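Local coordinates for choline binding protein PCPA (Streptococcus pneumoniae, PDB 4CP6) that is a pneumococcal surface antigen of the choline-binding protein family, with a leucine-rich repeat region, and probably attaches to the cell wall through choline, at residues A[24-29]-A[38-43]; A[293-298]-A[316-321]. One frame throughout, in Å; residues are numbered along the deposited sequence.

Interaction 1: A[24-29]-A[38-43]; sequences IKYKVL and VQVGNG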
ATOM      1  N   ILE A  24      -5.926 -15.401 -32.399  1.00 20.77           N
ATOM      2  CA  ILE A  24      -6.418 -14.867 -31.130  1.00 18.01           C
ATOM      3  C   ILE A  24      -7.532 -15.832 -30.718  1.00 19.15           C
ATOM      4  O   ILE A  24      -8.465 -16.076 -31.503  1.00 18.41           O
ATOM      5  CB  ILE A  24      -6.911 -13.397 -31.199  1.00 19.73           C
ATOM      6  CG1 ILE A  24      -5.757 -12.437 -31.600  1.00 20.47           C
ATOM      7  CG2 ILE A  24      -7.538 -12.961 -29.847  1.00 19.46           C
ATOM      8  CD1 ILE A  24      -6.127 -10.936 -31.783  1.00 23.69           C
ATOM      9  N   LYS A  25      -7.468 -16.345 -29.486  1.00 16.01           N
ATOM     10  CA  LYS A  25      -8.509 -17.210 -28.956  1.00 14.88           C
ATOM     11  C   LYS A  25      -9.516 -16.371 -28.186  1.00 18.07           C
ATOM     12  O   LYS A  25      -9.121 -15.434 -27.476  1.00 17.73           O
ATOM     13  CB  LYS A  25      -7.919 -18.270 -28.018  1.00 17.25           C
ATOM     14  CG  LYS A  25      -7.088 -19.302 -28.758  1.00 20.43           C
ATOM     15  CD  LYS A  25      -6.409 -20.267 -27.791  1.00 25.33           C
ATOM     16  CE  LYS A  25      -5.666 -21.389 -28.494  1.00 30.32           C
ATOM     17  NZ  LYS A  25      -4.525 -20.870 -29.303  1.00 36.52           N
ATOM     18  N   TYR A  26     -10.792 -16.717 -28.310  1.00 15.74           N
ATOM     19  CA  TYR A  26     -11.923 -16.105 -27.625  1.00 14.52           C
ATOM     20  C   TYR A  26     -12.727 -17.216 -26.971  1.00 18.57           C
ATOM     21  O   TYR A  26     -12.866 -18.299 -27.554  1.00 19.22           O
ATOM     22  CB  TYR A  26     -12.828 -15.364 -28.613  1.00 15.15           C
ATOM     23  CG  TYR A  26     -12.113 -14.285 -29.382  1.00 14.80           C
ATOM     24  CD1 TYR A  26     -11.445 -14.574 -30.569  1.00 15.35           C
ATOM     25  CD2 TYR A  26     -12.136 -12.964 -28.948  1.00 15.66           C
ATOM     26  CE1 TYR A  26     -10.815 -13.577 -31.304  1.00 15.36           C
ATOM     27  CE2 TYR A  26     -11.478 -11.961 -29.658  1.00 16.35           C
ATOM     28  CZ  TYR A  26     -10.847 -12.267 -30.853  1.00 16.64           C
ATOM     29  OH  TYR A  26     -10.202 -11.269 -31.549  1.00 19.26           O
ATOM     30  N   LYS A  27     -13.271 -16.970 -25.775  1.00 14.57           N
ATOM     31  CA  LYS A  27     -14.064 -17.988 -25.112  1.00 13.86           C
ATOM     32  C   LYS A  27     -15.476 -17.473 -24.911  1.00 16.64           C
ATOM     33  O   LYS A  27     -15.649 -16.366 -24.430  1.00 15.01           O
ATOM     34  CB  LYS A  27     -13.389 -18.392 -23.781  1.00 14.94           C
ATOM     35  CG  LYS A  27     -14.105 -19.485 -23.014  1.00 18.88           C
ATOM     36  CD  LYS A  27     -13.299 -19.908 -21.811  1.00 24.22           C
ATOM     37  CE  LYS A  27     -14.041 -20.934 -20.999  1.00 34.36           C
ATOM     38  NZ  LYS A  27     -13.142 -21.598 -20.017  1.00 35.78           N
ATOM     39  N   VAL A  28     -16.491 -18.242 -25.348  1.00 14.03           N
ATOM     40  CA  VAL A  28     -17.892 -17.866 -25.281  1.00 13.97           C
ATOM     41  C   VAL A  28     -18.342 -17.773 -23.836  1.00 16.19           C
ATOM     42  O   VAL A  28     -18.180 -18.729 -23.057  1.00 16.86           O
ATOM     43  CB  VAL A  28     -18.780 -18.846 -26.103  1.00 17.21           C
ATOM     44  CG1 VAL A  28     -20.252 -18.454 -26.005  1.00 16.64           C
ATOM     45  CG2 VAL A  28     -18.325 -18.894 -27.573  1.00 17.12           C
ATOM     46  N   LEU A  29     -18.894 -16.612 -23.506  1.00 14.65           N
ATOM     47  CA  LEU A  29     -19.430 -16.324 -22.175  1.00 15.13           C
ATOM     48  C   LEU A  29     -20.932 -16.549 -22.133  1.00 18.46           C
ATOM     49  O   LEU A  29     -21.447 -17.122 -21.163  1.00 18.09           O
ATOM     50  CB  LEU A  29     -19.074 -14.894 -21.746  1.00 15.23           C
ATOM     51  CG  LEU A  29     -17.609 -14.536 -21.641  1.00 17.22           C
ATOM     52  CD1 LEU A  29     -17.473 -13.066 -21.348  1.00 16.77           C
ATOM     53  CD2 LEU A  29     -16.900 -15.352 -20.554  1.00 17.20           C
ATOM     54  N   VAL A  38     -18.194 -12.873 -25.908  1.00 13.06           N
ATOM     55  CA  VAL A  38     -16.953 -13.589 -25.654  1.00 12.94           C
ATOM     56  C   VAL A  38     -15.981 -12.767 -24.807  1.00 14.52           C
ATOM     57  O   VAL A  38     -16.043 -11.535 -24.795  1.00 14.35           O
ATOM     58  CB  VAL A  38     -16.196 -13.996 -26.970  1.00 15.55           C
ATOM     59  CG1 VAL A  38     -16.914 -15.102 -27.731  1.00 16.00           C
ATOM     60  CG2 VAL A  38     -15.910 -12.800 -27.880  1.00 15.04           C
ATOM     61  N   GLN A  39     -15.062 -13.460 -24.135  1.00 14.19           N
ATOM     62  CA  GLN A  39     -13.873 -12.855 -23.569  1.00 13.54           C
ATOM     63  C   GLN A  39     -12.768 -13.058 -24.610  1.00 15.41           C
ATOM     64  O   GLN A  39     -12.746 -14.081 -25.331  1.00 14.03           O
ATOM     65  CB  GLN A  39     -13.443 -13.482 -22.230  1.00 14.59           C
ATOM     66  CG  GLN A  39     -13.083 -14.970 -22.332  1.00 13.46           C
ATOM     67  CD  GLN A  39     -12.753 -15.544 -20.980  1.00 15.94           C
ATOM     68  OE1 GLN A  39     -13.432 -15.280 -19.987  1.00 14.44           O
ATOM     69  NE2 GLN A  39     -11.720 -16.369 -20.935  1.00 14.76           N
ATOM     70  N   VAL A  40     -11.855 -12.081 -24.726  1.00 12.60           N
ATOM     71  CA  VAL A  40     -10.668 -12.182 -25.561  1.00 12.41           C
ATOM     72  C   VAL A  40      -9.600 -12.841 -24.698  1.00 16.45           C
ATOM     73  O   VAL A  40      -9.291 -12.352 -23.600  1.00 14.77           O
ATOM     74  CB  VAL A  40     -10.223 -10.854 -26.236  1.00 14.04           C
ATOM     75  CG1 VAL A  40     -10.070  -9.714 -25.221  1.00 13.79           C
ATOM     76  CG2 VAL A  40      -8.944 -11.040 -27.047  1.00 14.83           C
ATOM     77  N   GLY A  41      -9.129 -13.995 -25.151  1.00 13.70           N
ATOM     78  CA  GLY A  41      -8.148 -14.820 -24.459  1.00 13.96           C
ATOM     79  C   GLY A  41      -8.844 -16.028 -23.861  1.00 16.32           C
ATOM     80  O   GLY A  41     -10.021 -15.953 -23.485  1.00 14.49           O
ATOM     81  N   ASN A  42      -8.120 -17.171 -23.773  1.00 15.41           N
ATOM     82  CA  ASN A  42      -8.714 -18.380 -23.185  1.00 15.72           C
ATOM     83  C   ASN A  42      -8.717 -18.358 -21.652  1.00 19.32           C
ATOM     84  O   ASN A  42      -9.276 -19.268 -21.041  1.00 18.66           O
ATOM     85  CB  ASN A  42      -7.988 -19.654 -23.721  1.00 17.35           C
ATOM     86  CG  ASN A  42      -6.515 -19.725 -23.362  1.00 26.38           C
ATOM     87  OD1 ASN A  42      -5.999 -18.964 -22.528  1.00 19.58           O
ATOM     88  ND2 ASN A  42      -5.788 -20.646 -23.979  1.00 23.25           N
ATOM     89  N   GLY A  43      -8.100 -17.324 -21.050  1.00 15.59           N
ATOM     90  CA  GLY A  43      -8.039 -17.148 -19.596  1.00 15.71           C
ATOM     91  C   GLY A  43      -6.873 -17.856 -18.928  1.00 18.20           C
ATOM     92  O   GLY A  43      -6.766 -17.855 -17.689  1.00 18.17           O
TER
HETATM   93  O   HOH W   1      -9.950 -21.947 -21.356  1.00 30.13           O

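Interaction 2: A[293-298]-A[316-321]; sequences KLEEIS and ELKELI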
ATOM      1  N   LYS A 293      13.823  10.513   7.647  1.00 11.81           N
ATOM      2  CA  LYS A 293      14.306  11.780   8.193  1.00 12.14           C
ATOM      3  C   LYS A 293      13.692  12.105   9.565  1.00 14.42           C
ATOM      4  O   LYS A 293      14.115  13.057  10.212  1.00 13.51           O
ATOM      5  CB  LYS A 293      14.031  12.941   7.235  1.00 13.64           C
ATOM      6  CG  LYS A 293      15.069  13.062   6.127  1.00 17.08           C
ATOM      7  CD  LYS A 293      15.130  14.532   5.728  1.00 22.49           C
ATOM      8  CE  LYS A 293      15.789  14.834   4.413  1.00 31.71           C
ATOM      9  NZ  LYS A 293      15.927  16.319   4.242  1.00 29.08           N
ATOM     10  N   LEU A 294      12.703  11.300  10.038  1.00 11.96           N
ATOM     11  CA  LEU A 294      12.012  11.561  11.296  1.00 11.86           C
ATOM     12  C   LEU A 294      12.997  11.568  12.454  1.00 13.10           C
ATOM     13  O   LEU A 294      13.674  10.565  12.665  1.00 12.52           O
ATOM     14  CB  LEU A 294      10.910  10.516  11.522  1.00 13.24           C
ATOM     15  CG  LEU A 294      10.001  10.752  12.712  1.00 16.71           C
ATOM     16  CD1 LEU A 294       9.099  11.999  12.495  1.00 17.76           C
ATOM     17  CD2 LEU A 294       9.148   9.507  12.982  1.00 20.68           C
ATOM     18  N   GLU A 295      13.107  12.691  13.161  1.00 11.72           N
ATOM     19  CA  GLU A 295      14.051  12.838  14.275  1.00 12.57           C
ATOM     20  C   GLU A 295      13.341  12.778  15.599  1.00 13.40           C
ATOM     21  O   GLU A 295      13.897  12.316  16.600  1.00 12.88           O
ATOM     22  CB  GLU A 295      14.780  14.187  14.171  1.00 14.61           C
ATOM     23  CG  GLU A 295      15.728  14.258  12.985  1.00 16.00           C
ATOM     24  CD  GLU A 295      16.409  15.596  12.769  1.00 21.17           C
ATOM     25  OE1 GLU A 295      16.139  16.531  13.557  1.00 26.26           O
ATOM     26  OE2 GLU A 295      17.151  15.726  11.768  1.00 20.94           O
ATOM     27  N   GLU A 296      12.118  13.331  15.627  1.00 12.80           N
ATOM     28  CA  GLU A 296      11.348  13.420  16.844  1.00 13.35           C
ATOM     29  C   GLU A 296       9.882  13.193  16.588  1.00 13.21           C
ATOM     30  O   GLU A 296       9.345  13.636  15.588  1.00 14.13           O
ATOM     31  CB  GLU A 296      11.569  14.757  17.578  1.00 16.61           C
ATOM     32  CG  GLU A 296      11.642  15.989  16.718  1.00 31.82           C
ATOM     33  CD  GLU A 296      12.058  17.225  17.494  1.00 53.32           C
ATOM     34  OE1 GLU A 296      11.418  17.531  18.527  1.00 35.28           O
ATOM     35  OE2 GLU A 296      13.017  17.899  17.055  1.00 48.37           O
ATOM     36  N   ILE A 297       9.257  12.459  17.499  1.00 12.85           N
ATOM     37  CA  ILE A 297       7.833  12.182  17.439  1.00 13.10           C
ATOM     38  C   ILE A 297       7.229  12.345  18.804  1.00 16.57           C
ATOM     39  O   ILE A 297       7.773  11.807  19.773  1.00 18.50           O
ATOM     40  CB  ILE A 297       7.545  10.811  16.805  1.00 15.08           C
ATOM     41  CG1 ILE A 297       6.012  10.627  16.610  1.00 15.00           C
ATOM     42  CG2 ILE A 297       8.159   9.662  17.637  1.00 16.62           C
ATOM     43  CD1 ILE A 297       5.684   9.466  15.859  1.00 15.63           C
ATOM     44  N   SER A 298       6.122  13.096  18.918  1.00 12.05           N
ATOM     45  CA  SER A 298       5.457  13.255  20.202  0.50 11.56           C
ATOM     46  C   SER A 298       4.277  12.275  20.240  1.00 14.29           C
ATOM     47  O   SER A 298       3.403  12.346  19.357  1.00 16.20           O
ATOM     48  CB  SER A 298       4.969  14.688  20.384  0.50 12.73           C
ATOM     49  OG  SER A 298       4.290  14.813  21.619  0.50 13.78           O
ATOM     50  N   GLU A 316      16.938   8.366  11.388  1.00 11.87           N
ATOM     51  CA  GLU A 316      17.308   9.552  12.147  1.00 11.77           C
ATOM     52  C   GLU A 316      16.596   9.731  13.467  1.00 12.81           C
ATOM     53  O   GLU A 316      16.781  10.748  14.138  1.00 13.17           O
ATOM     54  CB  GLU A 316      17.116  10.815  11.289  1.00 13.03           C
ATOM     55  CG  GLU A 316      18.026  10.881  10.080  1.00 15.41           C
ATOM     56  CD  GLU A 316      19.510  11.082  10.321  1.00 21.56           C
ATOM     57  OE1 GLU A 316      19.897  11.623  11.378  1.00 25.10           O
ATOM     58  OE2 GLU A 316      20.284  10.707   9.416  1.00 23.18           O
ATOM     59  N   LEU A 317      15.732   8.759  13.867  1.00 10.94           N
ATOM     60  CA  LEU A 317      14.966   8.950  15.098  1.00 11.47           C
ATOM     61  C   LEU A 317      15.857   8.964  16.311  1.00 12.83           C
ATOM     62  O   LEU A 317      16.567   7.987  16.547  1.00 12.11           O
ATOM     63  CB  LEU A 317      13.881   7.872  15.168  1.00 11.82           C
ATOM     64  CG  LEU A 317      12.930   7.902  16.347  1.00 13.70           C
ATOM     65  CD1 LEU A 317      12.109   9.157  16.359  1.00 12.74           C
ATOM     66  CD2 LEU A 317      12.051   6.664  16.312  1.00 14.89           C
ATOM     67  N   LYS A 318      15.820  10.042  17.108  1.00 11.88           N
ATOM     68  CA  LYS A 318      16.781  10.193  18.204  1.00 12.29           C
ATOM     69  C   LYS A 318      16.349   9.658  19.545  1.00 14.23           C
ATOM     70  O   LYS A 318      17.208   9.300  20.356  1.00 13.62           O
ATOM     71  CB  LYS A 318      17.157  11.679  18.374  1.00 14.97           C
ATOM     72  CG  LYS A 318      17.697  12.336  17.099  1.00 20.28           C
ATOM     73  CD  LYS A 318      17.925  13.850  17.308  1.00 26.36           C
ATOM     74  CE  LYS A 318      18.530  14.502  16.081  1.00 34.91           C
ATOM     75  NZ  LYS A 318      18.932  15.910  16.330  1.00 51.34           N
ATOM     76  N   GLU A 319      15.039   9.631  19.806  1.00 13.73           N
ATOM     77  CA  GLU A 319      14.509   9.225  21.105  1.00 15.01           C
ATOM     78  C   GLU A 319      13.096   8.787  20.900  1.00 15.71           C
ATOM     79  O   GLU A 319      12.457   9.203  19.924  1.00 14.49           O
ATOM     80  CB  GLU A 319      14.520  10.452  22.062  1.00 17.98           C
ATOM     81  CG  GLU A 319      14.052  10.185  23.482  1.00 31.30           C
ATOM     82  CD  GLU A 319      14.114  11.354  24.446  1.00 48.89           C
ATOM     83  OE1 GLU A 319      14.441  12.480  24.007  1.00 45.88           O
ATOM     84  OE2 GLU A 319      13.828  11.142  25.648  1.00 34.25           O
ATOM     85  N   LEU A 320      12.591   7.955  21.827  1.00 13.33           N
ATOM     86  CA  LEU A 320      11.192   7.569  21.826  1.00 13.25           C
ATOM     87  C   LEU A 320      10.728   7.552  23.245  1.00 12.87           C
ATOM     88  O   LEU A 320      11.370   6.916  24.097  1.00 12.38           O
ATOM     89  CB  LEU A 320      10.952   6.178  21.220  1.00 13.60           C
ATOM     90  CG  LEU A 320      10.631   6.090  19.759  1.00 19.40           C
ATOM     91  CD1 LEU A 320      10.641   4.643  19.285  1.00 19.94           C
ATOM     92  CD2 LEU A 320       9.280   6.764  19.451  1.00 21.38           C
ATOM     93  N   ILE A 321       9.629   8.248  23.517  1.00 11.66           N
ATOM     94  CA  ILE A 321       8.996   8.226  24.804  1.00 12.61           C
ATOM     95  C   ILE A 321       7.645   7.546  24.639  1.00 15.12           C
ATOM     96  O   ILE A 321       6.713   8.154  24.095  1.00 16.12           O
ATOM     97  CB  ILE A 321       8.867   9.635  25.401  1.00 15.70           C
ATOM     98  CG1 ILE A 321      10.272  10.280  25.537  1.00 16.42           C
ATOM     99  CG2 ILE A 321       8.103   9.576  26.734  1.00 17.74           C
ATOM    100  CD1 ILE A 321      10.228  11.796  25.766  1.00 25.62           C
TER
HETATM  101  O   HOH W   2      19.474  14.231  12.104  1.00 44.09           O
HETATM  102  O   HOH W   3      10.983  11.555  19.653  1.00 14.56           O
HETATM  103  O   HOH W   4       9.069  10.430  21.684  1.00 18.31           O
HETATM  104  O   HOH W   5       6.579  10.434  22.670  1.00 20.40           O

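Interaction 1: A[24-29]-A[38-43]
Val38 packs its methyls on Val28 and Tyr26: CG1 meets Val28 CG2, while CG2, lodged between its own backbone N and carbonyl carbon (chi1 -71° for CG1), lies 3.9 Å from Tyr26 CD2. Val38 CA also makes a C-H contact to Lys27 O. At Gln39 the antiparallel pairing is doubly bonded. Gln39 N gives to Lys27 O at 3.0 Å, and Lys27 N gives back to Gln39 O at the same length. The Gln39 side chain turns to the other face and runs side by side with Lys27, CG to CB 3.7 Å, and Leu29 crosses it at about a right angle, CD2 3.5 Å from Gln39 OE1. The amide of Gln39 folds back on the loop that follows its strand, NE2 donating to Gly41 O. Val40 returns to the Tyr26 face; its CG2, anti to the backbone N, sits 3.8 Å from Tyr26 CE2 and 3.7 Å from Ile24 CG2. Beyond it, Gly41 N closes the last backbone bond, 2.7 Å to Lys25 O. At its backbone angles (phi 106°) a CB would collide with Val40 O, which suits glycine. Asn42 lies alongside Lys25, ND2 to CD; its OD1 accepts hydrogen bonds from Val44 N and Thr45 N, while Lys25 NZ is bonded to Gln20. A water donates to Asn42 O and accepts a weak hydrogen bond from Lys27 NZ. The hairpin thus has two unlike faces: Ile24, Tyr26, Val28, Val38 and Val40 make an apolar one, joined by Pro61 and Phe71, whereas Lys27 and Gln39 put amine and amide on the other.

Interaction 2: A[293-298]-A[316-321]
Glu295 O accepts the one direct backbone hydrogen bond between the segments, from Lys318 N at 3.0 Å; the N-H points almost straight at the oxygen (174°), although the donor stands 25° out of the carbonyl plane. Glu295 CA makes a C-H contact to Glu316 O, 3.4 Å away. Further on, the chains separate and water fills in for direct pairing: one molecule accepts from Ile297 N and donates to Glu319 O, and a second donates to Ile297 O and accepts from Ile321 N. These are successive turns of a leucine-rich repeat solenoid, the end-to-end directions of the touching parts 12° apart, yet strands 296-298 and 319-322 are edge strands of different sheets.

Among the charged groups, the extended chains of Glu295 and Lys318 lie side by side, OE1 to NZ 4.0 Å, a long salt bridge. A water lies within hydrogen-bonding distance of Glu295 OE2 and Glu316 OE1, with too few protons for all the acceptors around it; Glu316 OE1 also has a salt bridge to Lys339, which would help offset the nearby like charges.

In the apolar packing, Ile297 CG2, set between its own backbone N and carbonyl carbon by chi1 -173° for CG1, presses on Leu320 CD2 at 3.6 Å and more loosely on Leu317 CD1. Leu317 CD1 also lies 3.6 Å from Glu295 O, and Phe311 packs on Ile297, Leu317 and Leu320 alike.

Interaction 1 comes first along the chain and closes long before interaction 2 opens. Their centres are 55 Å apart, on opposite sides of the chain's centre, and their nearest atoms are separated by about 43 Å, so they share no residue and no strand. The hairpin of 24-29 with 38-43 belongs to a mixed sheet that continues, through strand 69-76, into short parallel strands such as 106-107 and 130-131 of the earlier repeats. The contact of 293-298 with 316-321 instead bridges two parallel sheets of the later repeats, one ending at strand 296-298 and the next starting at 319-322. Together they sample an N-terminal hairpin element and the turn-to-turn stacking of one elongated solenoid.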